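Local coordinates for lovastatin nonaketide synthase, polyketide synthase component (Aspergillus terreus, PDB 7CPX), which builds the dihydromonacolin L skeleton of lovastatin from nine malonyl-CoA units as a homodimeric, multidomain iterative polyketide synthase working together with the partner protein lovC, at residues Pro965-Trp970 against Met1008-His1013; Asp1028-Ile1032 against Asp1065-Ser1069; Thr1179-Tyr1184 against Phe1224-Asn1228; Arg2174-Gln2178 against His2200-Gly2206; Gly2206-Val2210 against Leu2231-Pro2235. The protein carries 2 engineered substitutions. One frame throughout, in Å; residues are numbered along the deposited sequence.

Contact 1. Residues Pro965-Trp970 against Met1008-His1013; sequences PLSFQW and MIAGTH
Here the hot-dog helix of the N-terminal half of the dehydratase domain lies against a strand of the sheet that wraps it. Pro965 and Leu966 form a turn (psi near -21° in both) before the extended strand 967-970, while Met1008-Thr1012 is the C-terminal end of helix 995-1012 and His1013 leaves helical geometry. The two axes pass 10.3 Å apart with N-to-C directions at 136°, and the closest CA pair is Pro965 with Thr1012 at 6.2 Å. On the strand, Phe968 and Trp970 point their CB toward the helix, both with chi1 m and with chi2 at 74° and -95° respectively. Ile1009 (m, t) meets both rings: its CG1 lies over the Phe968 face, 3.8 Å from the centroid in a CH-pi contact, and 3.5 Å from Trp970 CH2 at the indole edge. Met1008 (m, t, p) brings its sulfur obliquely beside the indole five-membered ring, a Met-aromatic contact, with its CB 3.6 Å from Trp970 CZ2. Thr1012 (m) turns OG1 back to Met1008 O at 2.8 Å, which leaves CG2 3.9 Å from Pro965 CA. His1013 (m, chi2 -82°) gives a weak NE2 hydrogen bond to Pro965 O at 2.6 Å. Strand 967-974 runs between 958-959 and 1040-1052, Ile1009 also packs on Met1058 and Ile1060 of strand 1057-1067, and Gln969 NE2 hydrogen-bonds to Tyr962 O of the second subunit.

Contact 2. Residues Asp1028-Ile1032 against Asp1065-Ser1069; sequences DKAVI and DSCLS
Residues Asp1028-Ile1032 follow strand 1016-1027 as a largely extended connection, with phi/psi of -141/114° at Lys1029 and -82/112° at Val1031. Asp1065-Cys1067 end a strand of the N-terminal hot-dog fold of the dehydratase domain, and Leu1068 breaks away from it with phi/psi of -65/-43°. The nearest CA atoms, those of Val1031 and Leu1068, are 6.5 Å apart. The segments share no backbone hydrogen bond; the side chains of Ser1066 and Leu1068 bridge them. Ser1066 directs its CB toward the connection; its CB lies 3.3 Å from Val1031 CG2, while its p rotamer takes OG to a hydrogen bond with Ser1077 of strand 1075-1087. That same hydroxyl of Ser1077 also bonds to Lys1029 O, tying both segments to one neighbour. Lys1029 is fully extended, all four chi angles t, and its aliphatic part passes Leu1068, CE to CD1 at 4.2 Å. Ile1032 packs on Gln990 and Val992, and its side chain is about 8 Å from that of His985, the predicted proton acceptor of the dehydratase. Leu1068 (m, t) bends its end back toward the connection: CD2 lies 4.1 Å from Val1031 CG1, 3.8 Å from Val1031 CA and 3.7 Å from Ile1032 N.

Contact 3. Residues Thr1179-Tyr1184 against Phe1224-Asn1228; sequences TVIGAY and FNTIN
Segment 1179-1184, the end of helix 1170-1184, crosses strand 1224-1228 at -56°, the axes 7.1 Å apart and the nearest CA atoms, of Val1180 and Asn1228, at 5.6 Å. Phe1224 (chi1 p, chi2 88°), the first residue of the segment, on strand 1222-1230, has its ring face under CG2 of Thr1179 (p), a CH-pi contact 3.5 Å from the centroid. Asn1225 turns its CB away. Thr1226 (t) points into the helix: CG2 is 3.5 Å from Thr1179 CB, and OG1 is 3.4 Å from CG2 of Val1180 (t). This is the central helix of the C-terminal hot-dog fold of the dehydratase packed on its sheet, and it carries Asp1174, the predicted proton donor, its side chain about 9 Å from that of Thr1179. Ile1227 turns away and packs on Trp2019 of the second subunit. Asn1228 (chi1 t) sets its CB 3.9 Å from Ala1183 CB and its OD1 3.1 Å from Tyr1184 CB, while Tyr1184 (t) sends its hydroxyl to Arg1191 O.

Contact 4. Residues Arg2174-Gln2178 against His2200-Gly2206; sequences RWMVQ and HVEELGG
Two helices of the ketoreductase's Rossmann fold meet near their C-terminal ends, 2167-2178 and 2195-2203, which flank strand 2183-2187 in sequence. Arg2174 has its CA 5.8 Å from that of Val2201 and its CB 4.0 Å from Val2201 CG1, and chi1 p carries the guanidinium across to His2200 (chi1 t), where NE stands 3.7 Å from NE2 of the imidazole, edge to edge, and NH2 is 3.9 Å from Leu2204 CD1. Trp2175 points its CB away, and it and Met2176 pack on Phe2370 of helix 2363-2385. Val2177 (p) points at the second segment, with CG1 3.7 Å from Leu2204 CD1 and CG2 3.8 Å from Val2201 O, 3.4 Å from Gly2205 C and 3.2 Å from Gly2206 N. Gln2178 adds its CG, 4.1 Å from Leu2204 CD1 (m, t). Beyond the helix, Gly2205 makes the turn with phi/psi of 103/42°, where a CB would jam against the preceding carbonyl O. Gly2206 CA is 5.4 Å from Val2177 CA, and a CB there would come within 2.3 Å of Val2177 CG2. The join therefore rests on apolar packing and the close approach Gly2206 allows, with Arg2174 and His2200 merely adjacent.

Contact 5. Residues Gly2206-Val2210 against Leu2231-Pro2235; sequences GRVTV and LHLPP
This is a side-chain contact at the surface of the ketoreductase domain, between edge strand 2207-2210 and the loop that leads from helix 2218-2230 into strand 2236-2241. The backbones stay well apart, the CA atoms of Arg2207 and Leu2233 being 9.0 Å from each other and those of Thr2209 and Leu2231 9.4 Å. Arg2207 and Thr2209 alternate toward the loop, while Val2208 turns away onto helix 2195-2203. Arg2207 (t, t, p) lays one face of its guanidinium over Leu2233, with Arg2207 NH2 3.3 Å from Leu2233 CD2. Pro2234 CD lies at the guanidinium edge, 4.2 Å from Arg2207 NH2, and Arg2207 NE makes a weak hydrogen bond to His2183. Strand 2207-2210, helix 2218-2230 and strand 2236-2241 form a beta-alpha-beta crossover in the parallel sheet of this Rossmann fold: strand 2207-2210 is outermost and pairs with 2183-2187, and the loop passes strands 2183-2187 and 2158-2162 on its way to 2236-2241. The helix before it ends in a Schellman motif, His2232 with phi/psi of 67/29°, and His2232 ND1 bonds back to Lys2229 O. Thr2209 (t) sets CG2 3.9 Å from Leu2233 CD1 and OG1 4.0 Å from Leu2231 CD1, with Leu2231 and Leu2233 both m, t.

How the contacts relate
Contacts 1, 2 and 3 belong to the dehydratase and reach one continuous antiparallel sheet: contacts 1 and 2 in its N-terminal hot-dog half, centres 23 Å apart, and contact 3 in the C-terminal half, 27 Å from contact 2. Contacts 2 and 3 lie nearest the predicted catalytic pair, with side chains about 8 Å apart for Ile1032 and His985 and about 9 Å for Thr1179 and Asp1174. Contacts 4 and 5, in the ketoreductase, share Gly2206, with Val2201 CG2 and Val2208 CG2 3.2 Å apart; both lie away from the annotated sites. The two domains come close between contacts 3 and 4, nearest atoms about 7 Å apart, where Arg2174 and His2200 touch Arg1147.

Contact 1. Residues Pro965-Trp970 against Met1008-His1013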
# COMPACT_ATOMS: atom_id res chain seq x y z
N PRO A 965 -11.17 1.27 0.57
CA PRO A 965 -11.96 1.30 1.81
C PRO A 965 -11.63 0.16 2.75
O PRO A 965 -11.90 0.26 3.95
CB PRO A 965 -13.41 1.21 1.31
CG PRO A 965 -13.36 1.65 -0.11
CD PRO A 965 -12.03 1.21 -0.62
N LEU A 966 -11.05 -0.93 2.23
CA LEU A 966 -10.64 -2.05 3.06
C LEU A 966 -9.15 -2.08 3.36
O LEU A 966 -8.74 -2.72 4.33
CB LEU A 966 -11.03 -3.38 2.38
CG LEU A 966 -12.51 -3.78 2.44
CD1 LEU A 966 -12.95 -3.97 3.88
CD2 LEU A 966 -13.39 -2.76 1.75
N SER A 967 -8.34 -1.40 2.55
CA SER A 967 -6.90 -1.33 2.77
C SER A 967 -6.42 0.09 2.53
O SER A 967 -6.80 0.72 1.55
CB SER A 967 -6.15 -2.30 1.85
OG SER A 967 -4.75 -2.20 2.04
N PHE A 968 -5.58 0.58 3.44
CA PHE A 968 -5.12 1.96 3.42
C PHE A 968 -3.62 1.97 3.67
O PHE A 968 -3.09 1.08 4.33
CB PHE A 968 -5.82 2.80 4.49
CG PHE A 968 -7.32 2.78 4.41
CD1 PHE A 968 -8.03 1.66 4.80
CD2 PHE A 968 -8.02 3.88 3.96
CE1 PHE A 968 -9.41 1.63 4.73
CE2 PHE A 968 -9.40 3.86 3.89
CZ PHE A 968 -10.09 2.74 4.28
N GLN A 969 -2.95 3.00 3.16
CA GLN A 969 -1.53 3.18 3.42
C GLN A 969 -1.25 4.68 3.43
O GLN A 969 -1.10 5.29 2.36
CB GLN A 969 -0.67 2.45 2.40
CG GLN A 969 0.80 2.42 2.76
CD GLN A 969 1.60 1.50 1.86
OE1 GLN A 969 1.16 1.14 0.77
NE2 GLN A 969 2.79 1.12 2.32
N TRP A 970 -1.18 5.26 4.62
CA TRP A 970 -0.83 6.67 4.75
C TRP A 970 0.68 6.82 4.67
O TRP A 970 1.43 6.20 5.43
CB TRP A 970 -1.34 7.22 6.08
CG TRP A 970 -2.82 7.27 6.17
CD1 TRP A 970 -3.63 8.33 5.89
CD2 TRP A 970 -3.69 6.21 6.57
NE1 TRP A 970 -4.94 7.99 6.09
CE2 TRP A 970 -5.01 6.69 6.51
CE3 TRP A 970 -3.47 4.89 6.98
CZ2 TRP A 970 -6.10 5.91 6.84
CZ3 TRP A 970 -4.56 4.11 7.30
CH2 TRP A 970 -5.86 4.62 7.23
N MET A 1008 -9.77 7.59 10.33
CA MET A 1008 -9.94 7.82 8.90
C MET A 1008 -10.62 6.64 8.23
O MET A 1008 -11.43 6.84 7.32
CB MET A 1008 -8.59 8.11 8.25
CG MET A 1008 -7.92 9.38 8.76
SD MET A 1008 -6.50 9.88 7.77
CE MET A 1008 -7.30 10.45 6.28
N ILE A 1009 -10.30 5.42 8.65
CA ILE A 1009 -10.95 4.25 8.09
C ILE A 1009 -12.44 4.26 8.42
O ILE A 1009 -13.28 3.99 7.56
CB ILE A 1009 -10.27 2.97 8.61
CG1 ILE A 1009 -8.84 2.90 8.09
CG2 ILE A 1009 -11.05 1.74 8.17
CD1 ILE A 1009 -7.98 1.87 8.78
N ALA A 1010 -12.78 4.56 9.67
CA ALA A 1010 -14.19 4.63 10.05
C ALA A 1010 -14.92 5.70 9.25
O ALA A 1010 -16.05 5.49 8.80
CB ALA A 1010 -14.32 4.89 11.55
N GLY A 1011 -14.28 6.86 9.07
CA GLY A 1011 -14.88 7.89 8.24
C GLY A 1011 -15.07 7.43 6.81
O GLY A 1011 -16.06 7.78 6.16
N THR A 1012 -14.12 6.65 6.29
CA THR A 1012 -14.26 6.10 4.95
C THR A 1012 -15.49 5.23 4.84
O THR A 1012 -16.15 5.20 3.79
CB THR A 1012 -13.01 5.31 4.58
OG1 THR A 1012 -11.85 6.15 4.67
CG2 THR A 1012 -13.12 4.76 3.16
N HIS A 1013 -15.83 4.50 5.90
CA HIS A 1013 -17.04 3.70 5.96
C HIS A 1013 -18.21 4.46 6.58
O HIS A 1013 -19.25 3.86 6.86
CB HIS A 1013 -16.78 2.42 6.76
CG HIS A 1013 -15.75 1.53 6.15
ND1 HIS A 1013 -16.03 0.65 5.12
CD2 HIS A 1013 -14.43 1.38 6.41
CE1 HIS A 1013 -14.93 -0.00 4.79
NE2 HIS A 1013 -13.95 0.42 5.55

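Contact 2. Residues Asp1028-Ile1032 against Asp1065-Ser1069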
# COMPACT_ATOMS: atom_id res chain seq x y z
N ASP A 1028 8.79 -2.34 16.79
CA ASP A 1028 9.92 -3.17 16.40
C ASP A 1028 11.21 -2.37 16.26
O ASP A 1028 12.27 -2.85 16.67
CB ASP A 1028 9.61 -3.87 15.08
CG ASP A 1028 8.39 -4.77 15.17
OD1 ASP A 1028 7.27 -4.24 15.31
OD2 ASP A 1028 8.55 -6.00 15.10
N LYS A 1029 11.15 -1.17 15.70
CA LYS A 1029 12.34 -0.37 15.45
C LYS A 1029 12.01 1.09 15.75
O LYS A 1029 11.20 1.70 15.05
CB LYS A 1029 12.84 -0.53 14.02
CG LYS A 1029 14.09 0.27 13.71
CD LYS A 1029 14.66 -0.10 12.35
CE LYS A 1029 15.99 0.60 12.10
NZ LYS A 1029 16.63 0.15 10.83
N ALA A 1030 12.65 1.64 16.77
CA ALA A 1030 12.48 3.06 17.08
C ALA A 1030 13.05 3.90 15.95
O ALA A 1030 14.16 3.64 15.46
CB ALA A 1030 13.16 3.40 18.40
N VAL A 1031 12.30 4.91 15.53
CA VAL A 1031 12.73 5.81 14.46
C VAL A 1031 13.66 6.85 15.07
O VAL A 1031 13.23 7.71 15.84
CB VAL A 1031 11.54 6.46 13.76
CG1 VAL A 1031 11.96 7.75 13.09
CG2 VAL A 1031 10.94 5.52 12.74
N ILE A 1032 14.94 6.78 14.71
CA ILE A 1032 15.94 7.73 15.19
C ILE A 1032 16.10 8.83 14.15
O ILE A 1032 16.39 8.55 12.98
CB ILE A 1032 17.28 7.03 15.46
CG1 ILE A 1032 17.07 5.76 16.30
CG2 ILE A 1032 18.24 7.98 16.16
CD1 ILE A 1032 16.40 6.00 17.63
N ASP A 1065 5.51 1.10 9.01
CA ASP A 1065 6.83 0.85 8.48
C ASP A 1065 7.63 2.15 8.47
O ASP A 1065 7.10 3.23 8.22
CB ASP A 1065 6.74 0.29 7.07
CG ASP A 1065 5.81 -0.91 6.98
OD1 ASP A 1065 5.73 -1.67 7.97
OD2 ASP A 1065 5.17 -1.10 5.92
N SER A 1066 8.93 2.03 8.75
CA SER A 1066 9.79 3.20 8.86
C SER A 1066 11.06 3.00 8.05
O SER A 1066 11.58 1.88 7.94
CB SER A 1066 10.15 3.50 10.31
OG SER A 1066 10.74 2.38 10.94
N CYS A 1067 11.55 4.10 7.50
CA CYS A 1067 12.83 4.13 6.80
C CYS A 1067 13.56 5.40 7.22
O CYS A 1067 13.12 6.50 6.88
CB CYS A 1067 12.65 4.10 5.28
SG CYS A 1067 14.20 4.11 4.38
N LEU A 1068 14.66 5.24 7.95
CA LEU A 1068 15.36 6.39 8.51
C LEU A 1068 15.94 7.28 7.42
O LEU A 1068 15.84 8.51 7.51
CB LEU A 1068 16.46 5.93 9.46
CG LEU A 1068 16.02 4.91 10.52
CD1 LEU A 1068 17.15 4.64 11.50
CD2 LEU A 1068 14.78 5.39 11.25
N SER A 1069 16.55 6.69 6.39
CA SER A 1069 17.17 7.46 5.33
C SER A 1069 16.89 6.80 3.99
O SER A 1069 16.80 5.58 3.90
CB SER A 1069 18.69 7.58 5.55
OG SER A 1069 19.30 8.31 4.50

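Contact 3. Residues Thr1179-Tyr1184 against Phe1224-Asn1228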
# COMPACT_ATOMS: atom_id res chain seq x y z
N THR A 1179 4.41 7.64 33.08
CA THR A 1179 3.81 7.34 34.38
C THR A 1179 4.14 5.91 34.81
O THR A 1179 4.30 5.65 36.01
CB THR A 1179 2.29 7.53 34.32
OG1 THR A 1179 1.72 6.58 33.41
CG2 THR A 1179 1.95 8.94 33.88
N VAL A 1180 4.23 4.99 33.85
CA VAL A 1180 4.61 3.61 34.19
C VAL A 1180 6.01 3.58 34.78
O VAL A 1180 6.26 2.91 35.79
CB VAL A 1180 4.51 2.71 32.95
CG1 VAL A 1180 5.07 1.34 33.24
CG2 VAL A 1180 3.07 2.60 32.48
N ILE A 1181 6.94 4.31 34.16
CA ILE A 1181 8.30 4.37 34.69
C ILE A 1181 8.29 5.00 36.08
O ILE A 1181 8.99 4.54 36.99
CB ILE A 1181 9.21 5.14 33.72
CG1 ILE A 1181 9.40 4.34 32.44
CG2 ILE A 1181 10.54 5.44 34.37
CD1 ILE A 1181 9.89 5.15 31.27
N GLY A 1182 7.51 6.07 36.25
CA GLY A 1182 7.42 6.70 37.56
C GLY A 1182 6.97 5.73 38.62
O GLY A 1182 7.55 5.65 39.71
N ALA A 1183 5.92 4.96 38.33
CA ALA A 1183 5.50 3.90 39.24
C ALA A 1183 6.63 2.91 39.46
O ALA A 1183 6.78 2.36 40.56
CB ALA A 1183 4.26 3.19 38.70
N TYR A 1184 7.43 2.67 38.43
CA TYR A 1184 8.54 1.73 38.54
C TYR A 1184 9.70 2.34 39.33
O TYR A 1184 10.35 1.64 40.11
CB TYR A 1184 9.00 1.32 37.15
CG TYR A 1184 10.32 0.58 37.11
CD1 TYR A 1184 10.38 -0.79 37.29
CD2 TYR A 1184 11.51 1.26 36.86
CE1 TYR A 1184 11.58 -1.46 37.25
CE2 TYR A 1184 12.71 0.59 36.82
CZ TYR A 1184 12.74 -0.77 37.01
OH TYR A 1184 13.95 -1.44 36.96
N PHE A 1224 -4.68 10.56 35.95
CA PHE A 1224 -4.18 9.27 35.50
C PHE A 1224 -3.83 8.41 36.69
O PHE A 1224 -3.42 8.90 37.75
CB PHE A 1224 -2.95 9.43 34.60
CG PHE A 1224 -1.70 9.82 35.34
CD1 PHE A 1224 -0.88 8.86 35.89
CD2 PHE A 1224 -1.35 11.15 35.49
CE1 PHE A 1224 0.26 9.20 36.58
CE2 PHE A 1224 -0.21 11.51 36.18
CZ PHE A 1224 0.60 10.53 36.72
N ASN A 1225 -3.99 7.10 36.50
CA ASN A 1225 -3.46 6.07 37.38
C ASN A 1225 -2.68 5.08 36.53
O ASN A 1225 -2.90 4.96 35.33
CB ASN A 1225 -4.58 5.35 38.14
CG ASN A 1225 -5.43 6.30 38.95
OD1 ASN A 1225 -4.99 7.39 39.33
ND2 ASN A 1225 -6.67 5.90 39.23
N THR A 1226 -1.75 4.37 37.17
CA THR A 1226 -0.92 3.43 36.43
C THR A 1226 -0.33 2.41 37.38
O THR A 1226 0.13 2.76 38.48
CB THR A 1226 0.20 4.16 35.67
OG1 THR A 1226 1.17 3.21 35.21
CG2 THR A 1226 0.87 5.18 36.57
N ILE A 1227 -0.35 1.15 36.96
CA ILE A 1227 0.24 0.04 37.69
C ILE A 1227 1.48 -0.40 36.94
O ILE A 1227 1.42 -0.66 35.73
CB ILE A 1227 -0.74 -1.14 37.82
CG1 ILE A 1227 -2.20 -0.67 37.74
CG2 ILE A 1227 -0.48 -1.90 39.11
CD1 ILE A 1227 -2.63 0.25 38.85
N ASN A 1228 2.60 -0.49 37.64
CA ASN A 1228 3.80 -1.10 37.08
C ASN A 1228 3.71 -2.61 37.30
O ASN A 1228 4.36 -3.19 38.17
CB ASN A 1228 5.06 -0.49 37.69
CG ASN A 1228 6.34 -1.08 37.13
OD1 ASN A 1228 7.34 -1.18 37.83
ND2 ASN A 1228 6.31 -1.46 35.86

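Contact 4. Residues Arg2174-Gln2178 against His2200-Gly2206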
# COMPACT_ATOMS: atom_id res chain seq x y z
N ARG A 2174 3.40 -5.01 52.15
CA ARG A 2174 2.67 -5.45 50.96
C ARG A 2174 3.51 -6.44 50.16
O ARG A 2174 2.98 -7.42 49.63
CB ARG A 2174 2.27 -4.25 50.11
CG ARG A 2174 3.36 -3.65 49.24
CD ARG A 2174 2.79 -2.62 48.29
NE ARG A 2174 1.80 -3.21 47.39
CZ ARG A 2174 2.09 -3.86 46.27
NH1 ARG A 2174 3.33 -4.02 45.86
NH2 ARG A 2174 1.10 -4.36 45.54
N TRP A 2175 4.82 -6.21 50.09
CA TRP A 2175 5.70 -7.18 49.44
C TRP A 2175 5.69 -8.51 50.18
O TRP A 2175 5.63 -9.58 49.56
CB TRP A 2175 7.12 -6.61 49.37
CG TRP A 2175 8.15 -7.62 49.00
CD1 TRP A 2175 8.56 -7.95 47.75
CD2 TRP A 2175 8.92 -8.42 49.91
NE1 TRP A 2175 9.53 -8.92 47.81
CE2 TRP A 2175 9.77 -9.22 49.13
CE3 TRP A 2175 8.96 -8.53 51.30
CZ2 TRP A 2175 10.65 -10.13 49.69
CZ3 TRP A 2175 9.85 -9.43 51.85
CH2 TRP A 2175 10.68 -10.22 51.06
N MET A 2176 5.73 -8.47 51.51
CA MET A 2176 5.67 -9.69 52.31
C MET A 2176 4.43 -10.49 51.97
O MET A 2176 4.50 -11.68 51.66
CB MET A 2176 5.67 -9.34 53.79
CG MET A 2176 7.03 -9.06 54.40
SD MET A 2176 6.84 -8.78 56.17
CE MET A 2176 8.53 -8.81 56.72
N VAL A 2177 3.26 -9.84 52.01
CA VAL A 2177 2.02 -10.56 51.72
C VAL A 2177 2.02 -11.05 50.29
O VAL A 2177 1.49 -12.13 49.99
CB VAL A 2177 0.79 -9.68 52.02
CG1 VAL A 2177 0.84 -8.39 51.25
CG2 VAL A 2177 -0.49 -10.43 51.69
N GLN A 2178 2.61 -10.28 49.37
CA GLN A 2178 2.80 -10.77 48.01
C GLN A 2178 3.68 -12.01 47.99
O GLN A 2178 3.63 -12.77 47.01
CB GLN A 2178 3.42 -9.69 47.13
CG GLN A 2178 2.44 -8.63 46.67
CD GLN A 2178 3.08 -7.63 45.73
OE1 GLN A 2178 4.22 -7.22 45.93
NE2 GLN A 2178 2.34 -7.23 44.70
N HIS A 2200 -6.56 -3.12 50.93
CA HIS A 2200 -5.81 -3.38 49.70
C HIS A 2200 -4.83 -4.53 49.89
O HIS A 2200 -4.75 -5.43 49.06
CB HIS A 2200 -5.07 -2.11 49.26
CG HIS A 2200 -3.87 -2.39 48.41
ND1 HIS A 2200 -3.95 -3.00 47.18
CD2 HIS A 2200 -2.55 -2.14 48.61
CE1 HIS A 2200 -2.74 -3.12 46.66
NE2 HIS A 2200 -1.88 -2.60 47.51
N VAL A 2201 -4.07 -4.50 50.99
CA VAL A 2201 -3.13 -5.59 51.24
C VAL A 2201 -3.87 -6.89 51.51
O VAL A 2201 -3.36 -7.98 51.23
CB VAL A 2201 -2.17 -5.23 52.39
CG1 VAL A 2201 -1.29 -4.06 52.00
CG2 VAL A 2201 -2.93 -4.93 53.65
N GLU A 2202 -5.08 -6.81 52.07
CA GLU A 2202 -5.90 -8.01 52.22
C GLU A 2202 -6.24 -8.59 50.86
O GLU A 2202 -6.26 -9.81 50.68
CB GLU A 2202 -7.17 -7.69 53.00
CG GLU A 2202 -6.94 -7.51 54.50
CD GLU A 2202 -8.14 -6.91 55.20
OE1 GLU A 2202 -9.16 -6.65 54.53
OE2 GLU A 2202 -8.06 -6.70 56.43
N GLU A 2203 -6.53 -7.73 49.88
CA GLU A 2203 -6.76 -8.21 48.52
C GLU A 2203 -5.56 -9.01 48.02
O GLU A 2203 -5.73 -9.94 47.22
CB GLU A 2203 -7.05 -7.05 47.58
CG GLU A 2203 -8.32 -6.28 47.91
CD GLU A 2203 -8.58 -5.15 46.94
OE1 GLU A 2203 -7.75 -4.94 46.03
OE2 GLU A 2203 -9.62 -4.47 47.08
N LEU A 2204 -4.35 -8.67 48.47
CA LEU A 2204 -3.16 -9.42 48.10
C LEU A 2204 -3.12 -10.79 48.77
O LEU A 2204 -2.32 -11.64 48.35
CB LEU A 2204 -1.91 -8.63 48.47
CG LEU A 2204 -1.78 -7.25 47.84
CD1 LEU A 2204 -0.57 -6.52 48.38
CD2 LEU A 2204 -1.70 -7.36 46.32
N GLY A 2205 -3.94 -11.03 49.79
CA GLY A 2205 -3.99 -12.32 50.44
C GLY A 2205 -3.27 -12.36 51.77
O GLY A 2205 -2.56 -13.33 52.07
N GLY A 2206 -3.44 -11.32 52.58
CA GLY A 2206 -2.85 -11.30 53.90
C GLY A 2206 -3.50 -10.28 54.82
O GLY A 2206 -3.76 -9.14 54.41

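Contact 5. Residues Gly2206-Val2210 against Leu2231-Pro2235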
# COMPACT_ATOMS: atom_id res chain seq x y z
N GLY A 2206 -3.44 -11.32 52.58
CA GLY A 2206 -2.85 -11.30 53.90
C GLY A 2206 -3.50 -10.28 54.82
O GLY A 2206 -3.76 -9.14 54.41
N ARG A 2207 -3.75 -10.67 56.06
CA ARG A 2207 -4.37 -9.79 57.05
C ARG A 2207 -3.29 -8.90 57.65
O ARG A 2207 -2.37 -9.39 58.32
CB ARG A 2207 -5.09 -10.61 58.12
CG ARG A 2207 -5.77 -9.76 59.18
CD ARG A 2207 -6.68 -10.61 60.06
NE ARG A 2207 -5.97 -11.69 60.73
CZ ARG A 2207 -6.54 -12.59 61.52
NH1 ARG A 2207 -7.84 -12.56 61.77
NH2 ARG A 2207 -5.78 -13.53 62.08
N VAL A 2208 -3.41 -7.60 57.42
CA VAL A 2208 -2.45 -6.62 57.93
C VAL A 2208 -3.15 -5.74 58.95
O VAL A 2208 -4.28 -5.28 58.72
CB VAL A 2208 -1.86 -5.77 56.79
CG1 VAL A 2208 -0.80 -4.83 57.33
CG2 VAL A 2208 -1.28 -6.67 55.71
N THR A 2209 -2.49 -5.51 60.07
CA THR A 2209 -3.04 -4.69 61.14
C THR A 2209 -1.96 -3.77 61.68
O THR A 2209 -0.77 -4.04 61.53
CB THR A 2209 -3.62 -5.55 62.27
OG1 THR A 2209 -4.12 -4.71 63.32
CG2 THR A 2209 -2.55 -6.48 62.84
N VAL A 2210 -2.39 -2.69 62.32
CA VAL A 2210 -1.50 -1.73 62.95
C VAL A 2210 -1.65 -1.87 64.46
O VAL A 2210 -2.77 -1.99 64.98
CB VAL A 2210 -1.80 -0.28 62.50
CG1 VAL A 2210 -1.67 -0.17 60.99
CG2 VAL A 2210 -3.18 0.15 62.96
N LEU A 2231 -6.35 -10.21 69.10
CA LEU A 2231 -6.79 -10.27 67.71
C LEU A 2231 -6.76 -11.69 67.16
O LEU A 2231 -7.20 -11.90 66.03
CB LEU A 2231 -5.91 -9.36 66.85
CG LEU A 2231 -6.05 -7.86 67.13
CD1 LEU A 2231 -4.91 -7.09 66.50
CD2 LEU A 2231 -7.39 -7.34 66.63
N HIS A 2232 -6.25 -12.65 67.93
CA HIS A 2232 -6.22 -14.06 67.53
C HIS A 2232 -5.29 -14.28 66.34
O HIS A 2232 -5.49 -15.20 65.54
CB HIS A 2232 -7.63 -14.58 67.21
CG HIS A 2232 -8.59 -14.43 68.34
ND1 HIS A 2232 -8.19 -14.21 69.64
CD2 HIS A 2232 -9.95 -14.48 68.37
CE1 HIS A 2232 -9.25 -14.12 70.42
NE2 HIS A 2232 -10.33 -14.29 69.67
N LEU A 2233 -4.26 -13.45 66.22
CA LEU A 2233 -3.28 -13.61 65.16
C LEU A 2233 -2.34 -14.77 65.49
O LEU A 2233 -2.15 -15.12 66.66
CB LEU A 2233 -2.48 -12.33 64.98
CG LEU A 2233 -3.29 -11.04 64.85
CD1 LEU A 2233 -2.36 -9.83 64.79
CD2 LEU A 2233 -4.18 -11.08 63.62
N PRO A 2234 -1.74 -15.38 64.48
CA PRO A 2234 -0.78 -16.46 64.73
C PRO A 2234 0.42 -15.95 65.52
O PRO A 2234 0.63 -14.74 65.63
CB PRO A 2234 -0.36 -16.91 63.32
CG PRO A 2234 -1.48 -16.50 62.45
CD PRO A 2234 -2.02 -15.23 63.04
N PRO A 2235 1.22 -16.85 66.09
CA PRO A 2235 2.40 -16.41 66.84
C PRO A 2235 3.38 -15.67 65.95
O PRO A 2235 3.48 -15.93 64.75
CB PRO A 2235 2.99 -17.72 67.37
CG PRO A 2235 1.88 -18.71 67.31
CD PRO A 2235 1.06 -18.32 66.12